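Local coordinates for protein alpha-glucosidase YIHQ (Escherichia coli, PDB 5AEG) that hydrolyses sulfoquinovosyl diacylglycerides, and simple sulfoquinovosides such as sulfoquinovosyl glycerol, releasing sulfoquinovose for sulfoglycolysis, at residues G284-T296 and V302-P314. Sequence-based numbering, arbitrary orientation.
Sequences GIWAQDWSGIRMT and VMWNWKWNSENYP. With CA (calcium ion), chain C.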
loop_
_atom_site.group_PDB
_atom_site.type_symbol
_atom_site.label_atom_id
_atom_site.label_comp_id
_atom_site.label_asym_id
_atom_site.label_seq_id
_atom_site.Cartn_x
_atom_site.Cartn_y
_atom_site.Cartn_z
ATOM N N GLY A 284 -4.863 18.807 -12.897
ATOM C CA GLY A 284 -6.086 18.005 -12.733
ATOM C C GLY A 284 -7.022 18.467 -11.662
ATOM O O GLY A 284 -6.635 19.165 -10.731
ATOM N N ILE A 285 -8.235 17.979 -11.782
ATOM C CA ILE A 285 -9.281 18.057 -10.809
ATOM C C ILE A 285 -9.799 16.641 -10.502
ATOM O O ILE A 285 -10.188 15.900 -11.409
ATOM C CB ILE A 285 -10.453 18.857 -11.428
ATOM C CG1 ILE A 285 -9.980 20.322 -11.668
ATOM C CG2 ILE A 285 -11.659 18.853 -10.488
ATOM C CD1 ILE A 285 -11.023 21.137 -12.356
ATOM N N TRP A 286 -9.836 16.314 -9.251
ATOM C CA TRP A 286 -10.275 14.983 -8.778
ATOM C C TRP A 286 -11.527 15.286 -7.913
ATOM O O TRP A 286 -11.446 15.943 -6.880
ATOM C CB TRP A 286 -9.187 14.344 -7.890
ATOM C CG TRP A 286 -9.763 13.142 -7.180
ATOM C CD1 TRP A 286 -10.377 12.088 -7.758
ATOM C CD2 TRP A 286 -9.897 12.973 -5.775
ATOM N NE1 TRP A 286 -10.848 11.215 -6.798
ATOM C CE2 TRP A 286 -10.556 11.739 -5.559
ATOM C CE3 TRP A 286 -9.444 13.679 -4.688
ATOM C CZ2 TRP A 286 -10.886 11.284 -4.272
ATOM C CZ3 TRP A 286 -9.708 13.170 -3.397
ATOM C CH2 TRP A 286 -10.454 12.021 -3.220
ATOM N N ALA A 287 -12.682 14.897 -8.432
ATOM C CA ALA A 287 -13.983 15.202 -7.830
ATOM C C ALA A 287 -14.671 13.876 -7.524
ATOM O O ALA A 287 -15.335 13.251 -8.400
ATOM C CB ALA A 287 -14.848 16.025 -8.819
ATOM N N GLN A 288 -14.514 13.413 -6.305
ATOM C CA GLN A 288 -15.090 12.105 -5.966
ATOM C C GLN A 288 -16.660 12.070 -5.943
ATOM O O GLN A 288 -17.231 10.952 -6.006
ATOM C CB GLN A 288 -14.519 11.567 -4.681
ATOM C CG GLN A 288 -14.817 12.386 -3.431
ATOM C CD GLN A 288 -14.359 11.689 -2.152
ATOM O OE1 GLN A 288 -13.866 10.547 -2.177
ATOM N NE2 GLN A 288 -14.668 12.333 -1.010
ATOM N N ASP A 289 -17.286 13.246 -5.829
ATOM C CA ASP A 289 -18.774 13.358 -5.904
ATOM C C ASP A 289 -19.358 13.502 -7.311
ATOM O O ASP A 289 -20.541 13.853 -7.403
ATOM C CB ASP A 289 -19.327 14.478 -4.925
ATOM C CG ASP A 289 -18.886 15.837 -5.273
ATOM O OD1 ASP A 289 -17.810 15.943 -5.904
ATOM O OD2 ASP A 289 -19.609 16.825 -4.985
ATOM N N TRP A 290 -18.595 13.100 -8.346
ATOM C CA TRP A 290 -19.004 13.053 -9.712
ATOM C C TRP A 290 -20.309 12.274 -9.965
ATOM O O TRP A 290 -21.030 12.567 -10.927
ATOM C CB TRP A 290 -17.909 12.518 -10.594
ATOM C CG TRP A 290 -17.759 11.040 -10.496
ATOM C CD1 TRP A 290 -17.391 10.341 -9.384
ATOM C CD2 TRP A 290 -18.070 10.071 -11.497
ATOM N NE1 TRP A 290 -17.428 9.004 -9.654
ATOM C CE2 TRP A 290 -17.868 8.807 -10.927
ATOM C CE3 TRP A 290 -18.525 10.148 -12.814
ATOM C CZ2 TRP A 290 -18.057 7.589 -11.656
ATOM C CZ3 TRP A 290 -18.692 8.944 -13.558
ATOM C CH2 TRP A 290 -18.467 7.686 -12.944
ATOM N N SER A 291 -20.578 11.347 -9.073
ATOM C CA SER A 291 -21.718 10.427 -9.059
ATOM C C SER A 291 -22.860 10.925 -8.170
ATOM O O SER A 291 -23.930 10.329 -8.108
ATOM C CB SER A 291 -21.153 9.030 -8.602
ATOM O OG SER A 291 -20.728 9.064 -7.227
ATOM N N GLY A 292 -22.737 12.085 -7.566
ATOM C CA GLY A 292 -23.731 12.591 -6.621
ATOM C C GLY A 292 -23.348 12.518 -5.172
ATOM O O GLY A 292 -22.249 12.017 -4.803
ATOM N N ILE A 293 -24.173 13.207 -4.395
ATOM C CA ILE A 293 -24.011 13.454 -2.991
ATOM C C ILE A 293 -25.185 12.795 -2.303
ATOM O O ILE A 293 -26.409 13.004 -2.653
ATOM C CB ILE A 293 -24.049 14.940 -2.669
ATOM C CG1 ILE A 293 -22.894 15.678 -3.338
ATOM C CG2 ILE A 293 -24.039 15.141 -1.161
ATOM C CD1 ILE A 293 -23.014 17.200 -3.193
ATOM N N ARG A 294 -24.820 11.990 -1.324
ATOM C CA ARG A 294 -25.770 11.350 -0.400
ATOM C C ARG A 294 -25.647 12.029 0.950
ATOM O O ARG A 294 -24.565 12.047 1.590
ATOM C CB ARG A 294 -25.498 9.853 -0.342
ATOM C CG ARG A 294 -26.363 9.155 0.720
ATOM C CD ARG A 294 -27.472 8.420 0.080
ATOM N NE ARG A 294 -27.016 7.282 -0.698
ATOM C CZ ARG A 294 -27.844 6.507 -1.354
ATOM N NH1 ARG A 294 -29.175 6.759 -1.360
ATOM N NH2 ARG A 294 -27.367 5.493 -2.049
ATOM N N MET A 295 -26.752 12.613 1.411
ATOM C CA MET A 295 -26.852 13.108 2.774
ATOM C C MET A 295 -26.966 11.982 3.837
ATOM O O MET A 295 -27.758 11.042 3.674
ATOM C CB MET A 295 -28.072 14.004 2.852
ATOM C CG MET A 295 -27.898 15.118 3.790
ATOM S SD MET A 295 -26.526 16.163 3.161
ATOM C CE MET A 295 -26.217 16.694 4.828
ATOM N N THR A 296 -26.137 12.057 4.898
ATOM C CA THR A 296 -26.238 11.205 6.090
ATOM C C THR A 296 -26.327 12.110 7.356
ATOM O O THR A 296 -26.128 13.323 7.292
ATOM C CB THR A 296 -25.019 10.307 6.252
ATOM O OG1 THR A 296 -23.888 11.128 6.573
ATOM C CG2 THR A 296 -24.774 9.444 4.972
ATOM N N VAL A 302 -20.367 10.467 -0.829
ATOM C CA VAL A 302 -20.436 10.214 -2.243
ATOM C C VAL A 302 -21.595 9.194 -2.423
ATOM O O VAL A 302 -21.756 8.297 -1.594
ATOM C CB VAL A 302 -19.124 9.607 -2.743
ATOM C CG1 VAL A 302 -19.217 9.165 -4.171
ATOM C CG2 VAL A 302 -17.994 10.613 -2.589
ATOM N N MET A 303 -22.322 9.342 -3.522
ATOM C CA MET A 303 -23.376 8.431 -3.923
ATOM C C MET A 303 -22.731 7.246 -4.628
ATOM O O MET A 303 -22.062 7.381 -5.698
ATOM C CB MET A 303 -24.374 9.207 -4.845
ATOM C CG MET A 303 -25.493 8.409 -5.498
ATOM S SD MET A 303 -26.771 8.005 -4.294
ATOM C CE MET A 303 -27.395 9.604 -3.804
ATOM N N TRP A 304 -22.910 6.041 -4.085
ATOM C CA TRP A 304 -22.221 4.887 -4.646
ATOM C C TRP A 304 -22.902 4.221 -5.864
ATOM O O TRP A 304 -23.299 3.035 -5.848
ATOM C CB TRP A 304 -21.919 3.863 -3.542
ATOM C CG TRP A 304 -20.915 4.302 -2.513
ATOM C CD1 TRP A 304 -20.367 5.511 -2.364
ATOM C CD2 TRP A 304 -20.361 3.492 -1.490
ATOM N NE1 TRP A 304 -19.532 5.544 -1.262
ATOM C CE2 TRP A 304 -19.519 4.298 -0.723
ATOM C CE3 TRP A 304 -20.536 2.175 -1.120
ATOM C CZ2 TRP A 304 -18.811 3.807 0.360
ATOM C CZ3 TRP A 304 -19.816 1.704 0.002
ATOM C CH2 TRP A 304 -18.962 2.506 0.666
ATOM N N ASN A 305 -23.092 4.996 -6.910
ATOM C CA ASN A 305 -23.558 4.488 -8.182
ATOM C C ASN A 305 -22.710 5.152 -9.273
ATOM O O ASN A 305 -22.813 6.343 -9.469
ATOM C CB ASN A 305 -25.056 4.803 -8.357
ATOM C CG ASN A 305 -25.673 3.988 -9.496
ATOM O OD1 ASN A 305 -25.854 2.791 -9.376
ATOM N ND2 ASN A 305 -25.841 4.603 -10.630
ATOM N N TRP A 306 -21.958 4.330 -10.003
ATOM C CA TRP A 306 -20.777 4.731 -10.784
ATOM C C TRP A 306 -21.162 5.148 -12.218
ATOM O O TRP A 306 -20.800 4.560 -13.243
ATOM C CB TRP A 306 -19.656 3.669 -10.698
ATOM C CG TRP A 306 -19.576 3.082 -9.353
ATOM C CD1 TRP A 306 -19.705 1.763 -9.024
ATOM C CD2 TRP A 306 -19.294 3.752 -8.152
ATOM N NE1 TRP A 306 -19.591 1.582 -7.692
ATOM C CE2 TRP A 306 -19.395 2.791 -7.116
ATOM C CE3 TRP A 306 -19.096 5.100 -7.817
ATOM C CZ2 TRP A 306 -19.167 3.098 -5.822
ATOM C CZ3 TRP A 306 -18.874 5.405 -6.506
ATOM C CH2 TRP A 306 -18.917 4.426 -5.531
ATOM N N LYS A 307 -21.848 6.292 -12.217
ATOM C CA LYS A 307 -22.258 6.937 -13.428
ATOM C C LYS A 307 -22.323 8.432 -13.163
ATOM O O LYS A 307 -22.716 8.862 -12.058
ATOM C CB LYS A 307 -23.624 6.365 -13.760
ATOM C CG LYS A 307 -24.227 6.693 -15.103
ATOM C CD LYS A 307 -25.229 5.563 -15.485
ATOM C CE LYS A 307 -26.183 5.018 -14.364
ATOM N NZ LYS A 307 -26.269 3.510 -14.222
ATOM N N TRP A 308 -21.983 9.225 -14.159
ATOM C CA TRP A 308 -21.952 10.710 -14.040
ATOM C C TRP A 308 -23.321 11.222 -13.642
ATOM O O TRP A 308 -24.302 10.821 -14.220
ATOM C CB TRP A 308 -21.495 11.344 -15.381
ATOM C CG TRP A 308 -21.823 12.741 -15.540
ATOM C CD1 TRP A 308 -21.761 13.710 -14.627
ATOM C CD2 TRP A 308 -22.354 13.335 -16.712
ATOM N NE1 TRP A 308 -22.176 14.889 -15.145
ATOM C CE2 TRP A 308 -22.547 14.702 -16.430
ATOM C CE3 TRP A 308 -22.658 12.847 -17.990
ATOM C CZ2 TRP A 308 -23.069 15.638 -17.386
ATOM C CZ3 TRP A 308 -23.157 13.792 -18.985
ATOM C CH2 TRP A 308 -23.355 15.172 -18.645
ATOM N N ASN A 309 -23.394 12.013 -12.617
ATOM C CA ASN A 309 -24.588 12.567 -12.118
ATOM C C ASN A 309 -24.682 14.022 -12.641
ATOM O O ASN A 309 -24.018 14.948 -12.145
ATOM C CB ASN A 309 -24.533 12.509 -10.579
ATOM C CG ASN A 309 -25.813 12.973 -9.896
ATOM O OD1 ASN A 309 -26.393 14.011 -10.251
ATOM N ND2 ASN A 309 -26.222 12.254 -8.862
ATOM N N SER A 310 -25.521 14.239 -13.671
ATOM C CA SER A 310 -25.602 15.590 -14.296
ATOM C C SER A 310 -26.335 16.602 -13.470
ATOM O O SER A 310 -26.251 17.807 -13.739
ATOM C CB SER A 310 -26.278 15.467 -15.689
ATOM O OG SER A 310 -27.579 14.964 -15.480
ATOM N N GLU A 311 -27.043 16.167 -12.413
ATOM C CA GLU A 311 -27.567 17.119 -11.454
ATOM C C GLU A 311 -26.489 17.734 -10.557
ATOM O O GLU A 311 -26.449 18.963 -10.291
ATOM C CB GLU A 311 -28.704 16.476 -10.616
ATOM C CG GLU A 311 -29.873 15.977 -11.505
ATOM C CD GLU A 311 -30.638 17.134 -12.215
ATOM O OE1 GLU A 311 -30.374 18.324 -11.945
ATOM O OE2 GLU A 311 -31.541 16.855 -13.052
ATOM N N ASN A 312 -25.641 16.870 -9.998
ATOM C CA ASN A 312 -24.536 17.411 -9.163
ATOM C C ASN A 312 -23.383 18.057 -9.996
ATOM O O ASN A 312 -22.748 18.989 -9.523
ATOM C CB ASN A 312 -24.015 16.315 -8.252
ATOM C CG ASN A 312 -23.245 16.858 -7.059
ATOM O OD1 ASN A 312 -23.618 17.831 -6.436
ATOM N ND2 ASN A 312 -22.115 16.193 -6.730
ATOM N N TYR A 313 -23.118 17.517 -11.184
ATOM C CA TYR A 313 -22.041 17.975 -12.086
ATOM C C TYR A 313 -22.648 18.302 -13.478
ATOM O O TYR A 313 -22.332 17.666 -14.485
ATOM C CB TYR A 313 -20.921 16.919 -12.222
ATOM C CG TYR A 313 -20.007 17.081 -11.069
ATOM C CD1 TYR A 313 -20.325 16.542 -9.802
ATOM C CD2 TYR A 313 -18.875 17.874 -11.170
ATOM C CE1 TYR A 313 -19.490 16.782 -8.661
ATOM C CE2 TYR A 313 -18.069 18.149 -10.074
ATOM C CZ TYR A 313 -18.333 17.552 -8.843
ATOM O OH TYR A 313 -17.586 17.873 -7.798
ATOM N N PRO A 314 -23.472 19.376 -13.522
ATOM C CA PRO A 314 -23.973 19.780 -14.848
ATOM C C PRO A 314 -22.872 20.129 -15.852
ATOM O O PRO A 314 -21.861 20.813 -15.472
ATOM C CB PRO A 314 -24.851 20.991 -14.540
ATOM C CG PRO A 314 -24.310 21.588 -13.267
ATOM C CD PRO A 314 -23.819 20.348 -12.449
HETATM CA CA CA C . -30.117 20.462 -12.914
HETATM O O HOH W 1 -24.619 5.571 -1.678
HETATM O O HOH W 2 -28.535 19.210 -14.392
HETATM O O HOH W 3 -27.766 20.850 -11.867
HETATM O O HOH W 4 -31.469 19.647 -14.673
#
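With CG between its own N and carbonyl carbon (chi1 65°), D289 turns its carboxylate toward the Y313 hydroxyl; N312, its CG anti to N (chi1 -160°), brings ND2 to D289. Y313 OH donates to D289 OD1 on its syn side (2.7 Å), with carboxylate and ring planes perpendicular. N312 ND2 gives one hydrogen to D289 O (2.9 Å) and the other to D289 OD2 from above the carboxylate plane; G292 N reaches D289 O from the opposite face. OD2 also accepts from G263 N. Two overlapping type I turns, A287-W290 and D289-G292, follow barrel strand 282-286 of the GH31 TIM-barrel domain, and the partner loop leads from the 293-296/299-302 hairpin to helix 316-325. S291 OG hydrogen-bonds M303 O in the carbonyl plane (2.6 Å), N309 N donates to W290 O almost straight (169°), and N309 ND2 reaches S291 O. The CZ3/CH2 end of the W290 indole packs against the W306-W308 backbone, CZ3 3.4 Å from W308 N, K307 O over one face toward the rim; NE1 bonds Y333 O. At the substrate site, Q288 CG packs on V302 CG2 (3.7 Å); both residues bind the sulfolipid. M303 SD lies centrally over the R294 guanidinium, 3.4 Å from NH2, and D341 salt-bridges R294 NH1.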